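Local coordinates for protein 3-guanidinopropionase (Pseudomonas aeruginosa, PDB 3NIQ) that hydrolyses 3-guanidinopropanoate to beta-alanine and urea with two manganese ions per subunit and assembles as a homohexamer, at residues Arg69-Val83 against Phe304-Arg316. Numbering follows the deposited sequence.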
loop_
_atom_site.group_PDB
_atom_site.type_symbol
_atom_site.label_atom_id
_atom_site.label_comp_id
_atom_site.label_asym_id
_atom_site.label_seq_id
_atom_site.Cartn_x
_atom_site.Cartn_y
_atom_site.Cartn_z
ATOM N N ARG A 69 15.746 -4.134 -21.748
ATOM C CA ARG A 69 16.782 -3.614 -22.637
ATOM C C ARG A 69 16.785 -4.381 -23.973
ATOM O O ARG A 69 15.871 -5.176 -24.241
ATOM C CB ARG A 69 18.139 -3.600 -21.906
ATOM C CG ARG A 69 18.054 -2.808 -20.589
ATOM C CD ARG A 69 19.397 -2.528 -19.915
ATOM N NE ARG A 69 19.223 -1.944 -18.572
ATOM C CZ ARG A 69 18.918 -2.661 -17.486
ATOM N NH1 ARG A 69 18.761 -3.982 -17.587
ATOM N NH2 ARG A 69 18.786 -2.074 -16.292
ATOM N N LYS A 70 17.782 -4.145 -24.817
ATOM C CA LYS A 70 17.734 -4.652 -26.185
ATOM C C LYS A 70 18.277 -6.063 -26.374
ATOM O O LYS A 70 17.957 -6.726 -27.364
ATOM C CB LYS A 70 18.456 -3.689 -27.130
ATOM C CG LYS A 70 17.744 -2.342 -27.303
ATOM C CD LYS A 70 18.294 -1.517 -28.477
ATOM C CE LYS A 70 19.733 -1.064 -28.263
ATOM N NZ LYS A 70 20.025 0.155 -29.096
ATOM N N VAL A 71 19.105 -6.526 -25.449
ATOM C CA VAL A 71 19.818 -7.779 -25.672
ATOM C C VAL A 71 19.776 -8.699 -24.455
ATOM O O VAL A 71 20.004 -8.263 -23.325
ATOM C CB VAL A 71 21.292 -7.525 -26.111
ATOM C CG1 VAL A 71 22.051 -8.837 -26.279
ATOM C CG2 VAL A 71 21.337 -6.707 -27.409
ATOM N N HIS A 72 19.495 -9.976 -24.707
ATOM C CA HIS A 72 19.481 -10.968 -23.655
ATOM C C HIS A 72 20.900 -11.269 -23.171
ATOM O O HIS A 72 21.789 -11.510 -23.988
ATOM C CB HIS A 72 18.791 -12.244 -24.152
ATOM C CG HIS A 72 18.336 -13.127 -23.043
ATOM N ND1 HIS A 72 19.217 -13.809 -22.233
ATOM C CD2 HIS A 72 17.095 -13.412 -22.583
ATOM C CE1 HIS A 72 18.536 -14.493 -21.329
ATOM N NE2 HIS A 72 17.246 -14.260 -21.514
ATOM N N HIS A 73 21.125 -11.277 -21.853
ATOM C CA HIS A 73 22.512 -11.275 -21.344
ATOM C C HIS A 73 23.127 -12.669 -21.347
ATOM O O HIS A 73 24.343 -12.814 -21.259
ATOM C CB HIS A 73 22.658 -10.584 -19.963
ATOM C CG HIS A 73 22.311 -11.455 -18.790
ATOM N ND1 HIS A 73 21.011 -11.709 -18.407
ATOM C CD2 HIS A 73 23.097 -12.112 -17.901
ATOM C CE1 HIS A 73 21.007 -12.497 -17.348
ATOM N NE2 HIS A 73 22.260 -12.758 -17.019
ATOM N N VAL A 74 22.292 -13.695 -21.453
ATOM C CA VAL A 74 22.814 -15.051 -21.490
ATOM C C VAL A 74 22.924 -15.503 -22.941
ATOM O O VAL A 74 24.002 -15.847 -23.408
ATOM C CB VAL A 74 21.919 -16.014 -20.688
ATOM C CG1 VAL A 74 22.497 -17.440 -20.688
ATOM C CG2 VAL A 74 21.705 -15.468 -19.257
ATOM N N SER A 75 21.799 -15.494 -23.644
ATOM C CA SER A 75 21.746 -16.004 -25.004
ATOM C C SER A 75 22.347 -15.015 -26.013
ATOM O O SER A 75 22.779 -15.401 -27.092
ATOM C CB SER A 75 20.302 -16.342 -25.360
ATOM O OG SER A 75 19.517 -15.167 -25.481
ATOM N N ARG A 76 22.377 -13.741 -25.639
ATOM C CA ARG A 76 22.860 -12.665 -26.507
ATOM C C ARG A 76 21.973 -12.498 -27.747
ATOM O O ARG A 76 22.351 -11.845 -28.715
ATOM C CB ARG A 76 24.349 -12.862 -26.846
ATOM C CG ARG A 76 25.247 -12.815 -25.603
ATOM C CD ARG A 76 26.668 -13.250 -25.920
ATOM N NE ARG A 76 27.578 -13.093 -24.778
ATOM C CZ ARG A 76 28.355 -12.030 -24.557
ATOM N NH1 ARG A 76 28.345 -10.993 -25.392
ATOM N NH2 ARG A 76 29.147 -12.001 -23.493
ATOM N N ILE A 77 20.774 -13.078 -27.697
ATOM C CA ILE A 77 19.757 -12.785 -28.701
ATOM C C ILE A 77 19.397 -11.306 -28.640
ATOM O O ILE A 77 19.201 -10.746 -27.558
ATOM C CB ILE A 77 18.499 -13.648 -28.514
ATOM C CG1 ILE A 77 18.871 -15.136 -28.643
ATOM C CG2 ILE A 77 17.410 -13.232 -29.526
ATOM C CD1 ILE A 77 17.798 -16.148 -28.163
ATOM N N ALA A 78 19.352 -10.672 -29.807
ATOM C CA ALA A 78 18.912 -9.296 -29.919
ATOM C C ALA A 78 17.660 -9.348 -30.802
ATOM O O ALA A 78 17.761 -9.263 -32.029
ATOM C CB ALA A 78 20.016 -8.435 -30.555
ATOM N N PRO A 79 16.472 -9.519 -30.175
ATOM C CA PRO A 79 15.239 -9.842 -30.901
ATOM C C PRO A 79 14.875 -8.845 -32.002
ATOM O O PRO A 79 14.430 -9.253 -33.080
ATOM C CB PRO A 79 14.164 -9.850 -29.805
ATOM C CG PRO A 79 14.736 -9.061 -28.683
ATOM C CD PRO A 79 16.222 -9.333 -28.733
ATOM N N TYR A 80 15.052 -7.562 -31.728
ATOM C CA TYR A 80 14.627 -6.531 -32.652
ATOM C C TYR A 80 15.526 -6.440 -33.881
ATOM O O TYR A 80 15.079 -5.939 -34.906
ATOM C CB TYR A 80 14.518 -5.183 -31.940
ATOM C CG TYR A 80 13.858 -5.324 -30.590
ATOM C CD1 TYR A 80 12.530 -5.766 -30.475
ATOM C CD2 TYR A 80 14.562 -5.043 -29.425
ATOM C CE1 TYR A 80 11.934 -5.910 -29.215
ATOM C CE2 TYR A 80 13.982 -5.195 -28.183
ATOM C CZ TYR A 80 12.674 -5.631 -28.082
ATOM O OH TYR A 80 12.111 -5.783 -26.843
ATOM N N ASP A 81 16.776 -6.902 -33.763
ATOM C CA ASP A 81 17.680 -7.008 -34.921
ATOM C C ASP A 81 17.367 -8.257 -35.721
ATOM O O ASP A 81 17.354 -8.210 -36.952
ATOM C CB ASP A 81 19.163 -7.008 -34.515
ATOM C CG ASP A 81 19.627 -5.661 -33.970
ATOM O OD1 ASP A 81 19.051 -4.624 -34.344
ATOM O OD2 ASP A 81 20.572 -5.645 -33.163
ATOM N N LEU A 82 17.072 -9.354 -35.020
ATOM C CA LEU A 82 16.724 -10.613 -35.673
ATOM C C LEU A 82 15.489 -10.512 -36.555
ATOM O O LEU A 82 15.509 -10.970 -37.691
ATOM C CB LEU A 82 16.519 -11.742 -34.657
ATOM C CG LEU A 82 17.743 -12.472 -34.164
ATOM C CD1 LEU A 82 17.284 -13.732 -33.420
ATOM C CD2 LEU A 82 18.647 -12.829 -35.366
ATOM N N VAL A 83 14.415 -9.923 -36.034
ATOM C CA VAL A 83 13.132 -9.878 -36.763
ATOM C C VAL A 83 12.389 -8.586 -36.468
ATOM O O VAL A 83 12.822 -7.794 -35.619
ATOM C CB VAL A 83 12.207 -11.082 -36.390
ATOM C CG1 VAL A 83 12.948 -12.404 -36.554
ATOM C CG2 VAL A 83 11.679 -10.942 -34.955
ATOM N N PHE A 304 9.764 -10.626 -22.350
ATOM C CA PHE A 304 11.052 -10.485 -23.030
ATOM C C PHE A 304 11.782 -11.825 -23.201
ATOM O O PHE A 304 12.337 -12.090 -24.271
ATOM C CB PHE A 304 11.954 -9.484 -22.310
ATOM C CG PHE A 304 13.248 -9.227 -23.035
ATOM C CD1 PHE A 304 13.276 -8.424 -24.167
ATOM C CD2 PHE A 304 14.432 -9.804 -22.601
ATOM C CE1 PHE A 304 14.454 -8.202 -24.862
ATOM C CE2 PHE A 304 15.642 -9.565 -23.306
ATOM C CZ PHE A 304 15.635 -8.767 -24.412
ATOM N N GLU A 305 11.810 -12.659 -22.156
ATOM C CA GLU A 305 12.485 -13.962 -22.262
ATOM C C GLU A 305 11.880 -14.748 -23.440
ATOM O O GLU A 305 12.601 -15.333 -24.239
ATOM C CB GLU A 305 12.334 -14.798 -20.988
ATOM C CG GLU A 305 12.871 -14.167 -19.705
ATOM C CD GLU A 305 14.373 -14.306 -19.578
ATOM O OE1 GLU A 305 14.964 -15.145 -20.299
ATOM O OE2 GLU A 305 14.959 -13.566 -18.763
ATOM N N LEU A 306 10.552 -14.745 -23.517
ATOM C CA LEU A 306 9.805 -15.452 -24.566
ATOM C C LEU A 306 9.989 -14.824 -25.944
ATOM O O LEU A 306 10.050 -15.541 -26.953
ATOM C CB LEU A 306 8.316 -15.482 -24.227
ATOM C CG LEU A 306 7.916 -16.375 -23.065
ATOM C CD1 LEU A 306 6.487 -16.027 -22.629
ATOM C CD2 LEU A 306 8.049 -17.851 -23.415
ATOM N N LEU A 307 10.073 -13.489 -25.982
ATOM C CA LEU A 307 10.280 -12.765 -27.228
ATOM C C LEU A 307 11.575 -13.220 -27.900
ATOM O O LEU A 307 11.629 -13.414 -29.109
ATOM C CB LEU A 307 10.325 -11.248 -26.985
ATOM C CG LEU A 307 10.858 -10.356 -28.115
ATOM C CD1 LEU A 307 10.058 -10.545 -29.411
ATOM C CD2 LEU A 307 10.831 -8.882 -27.712
ATOM N N CYS A 308 12.617 -13.376 -27.105
ATOM C CA CYS A 308 13.908 -13.759 -27.653
ATOM C C CYS A 308 13.799 -15.093 -28.372
ATOM O O CYS A 308 14.391 -15.279 -29.432
ATOM C CB CYS A 308 14.976 -13.804 -26.561
ATOM S SG CYS A 308 15.391 -12.138 -25.942
ATOM N N LEU A 309 13.035 -16.015 -27.801
ATOM C CA LEU A 309 12.878 -17.336 -28.406
ATOM C C LEU A 309 11.969 -17.319 -29.619
ATOM O O LEU A 309 12.245 -17.997 -30.610
ATOM C CB LEU A 309 12.380 -18.348 -27.381
ATOM C CG LEU A 309 13.200 -18.481 -26.101
ATOM C CD1 LEU A 309 12.654 -19.619 -25.254
ATOM C CD2 LEU A 309 14.690 -18.699 -26.425
ATOM N N LEU A 310 10.901 -16.534 -29.563
ATOM C CA LEU A 310 10.034 -16.405 -30.726
ATOM C C LEU A 310 10.744 -15.702 -31.883
ATOM O O LEU A 310 10.530 -16.046 -33.043
ATOM C CB LEU A 310 8.756 -15.634 -30.387
ATOM C CG LEU A 310 7.796 -16.298 -29.402
ATOM C CD1 LEU A 310 6.759 -15.267 -28.940
ATOM C CD2 LEU A 310 7.088 -17.481 -30.096
ATOM N N ALA A 311 11.550 -14.694 -31.573
ATOM C CA ALA A 311 12.357 -14.046 -32.603
ATOM C C ALA A 311 13.172 -15.089 -33.377
ATOM O O ALA A 311 13.193 -15.056 -34.606
ATOM C CB ALA A 311 13.278 -12.989 -31.994
ATOM N N GLU A 312 13.833 -16.003 -32.667
ATOM C CA GLU A 312 14.629 -17.045 -33.324
ATOM C C GLU A 312 13.766 -17.954 -34.205
ATOM O O GLU A 312 14.163 -18.290 -35.312
ATOM C CB GLU A 312 15.418 -17.881 -32.320
ATOM C CG GLU A 312 16.601 -17.149 -31.691
ATOM C CD GLU A 312 17.651 -18.088 -31.128
ATOM O OE1 GLU A 312 18.847 -17.780 -31.281
ATOM O OE2 GLU A 312 17.296 -19.115 -30.500
ATOM N N SER A 313 12.592 -18.349 -33.716
ATOM C CA SER A 313 11.698 -19.177 -34.529
ATOM C C SER A 313 11.241 -18.419 -35.763
ATOM O O SER A 313 11.279 -18.960 -36.865
ATOM C CB SER A 313 10.482 -19.674 -33.729
ATOM O OG SER A 313 10.868 -20.650 -32.782
ATOM N N ALA A 314 10.824 -17.168 -35.590
ATOM C CA ALA A 314 10.396 -16.356 -36.726
ATOM C C ALA A 314 11.538 -16.151 -37.731
ATOM O O ALA A 314 11.299 -16.031 -38.943
ATOM C CB ALA A 314 9.836 -15.010 -36.278
ATOM N N ALA A 315 12.769 -16.124 -37.225
ATOM C CA ALA A 315 13.942 -15.885 -38.066
ATOM C C ALA A 315 14.200 -17.116 -38.931
ATOM O O ALA A 315 14.487 -16.985 -40.121
ATOM C CB ALA A 315 15.193 -15.551 -37.206
ATOM N N ARG A 316 14.065 -18.301 -38.331
ATOM C CA ARG A 316 14.291 -19.555 -39.047
ATOM C C ARG A 316 13.222 -19.793 -40.109
ATOM O O ARG A 316 13.543 -20.191 -41.224
ATOM C CB ARG A 316 14.351 -20.745 -38.093
ATOM C CG ARG A 316 15.637 -20.853 -37.261
ATOM C CD ARG A 316 15.726 -22.235 -36.571
ATOM N NE ARG A 316 14.420 -22.641 -36.044
ATOM C CZ ARG A 316 14.001 -22.427 -34.797
ATOM N NH1 ARG A 316 14.809 -21.830 -33.908
ATOM N NH2 ARG A 316 12.766 -22.808 -34.439
#
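Pro79 sits as a knob in a hole formed by Phe304, Leu307, Cys308 and Ala311, docking the loop and short helix 79-82 onto the C-terminal helix 294-317 of the alpha/beta arginase fold. Leu306 and Leu310 of the same helix pack on strands 118-123 and 277-283 of the parallel sheet, away from the manganese site. Around the proline ring, CB meets Leu307 CG at 3.7 Å, CG reaches Phe304 CE1 and CD rests near Cys308 SG. Leu307 CD2 touches Tyr80 CE1 and OH, while Val83 CG1 approaches Ala311 O at 3.3 Å. Ile77 lays CG2 against Cys308 CB and stretches CD1 to 3.5 Å from Glu312 CD, whose carboxylate forms a salt bridge with Arg273.

His72 carries the polar link. Its CB lies 3.8 Å from Cys308 SG; CG anti to the backbone N (chi1 -161°) directs the ring toward the helix, and the turn at chi2 places CD2 4.0 Å from that SG, which lies at the ring edge. ND1 accepts hydrogen bonds from the backbone N-H of Val74 and, weakly, of Ser75, which helps fix the ring's rotation and leaves NE2 to donate to the buried Glu305. Arg270 and Gln266 also hold this carboxylate, Arg270 sharing OE1. His72 CE1 lies 3.8 Å from Glu305 OE1. At the tip, His72 NE2 meets Glu305 OE1 at 2.7 Å, nearly straight (166°) and within the imidazole plane, but from above the carboxylate plane.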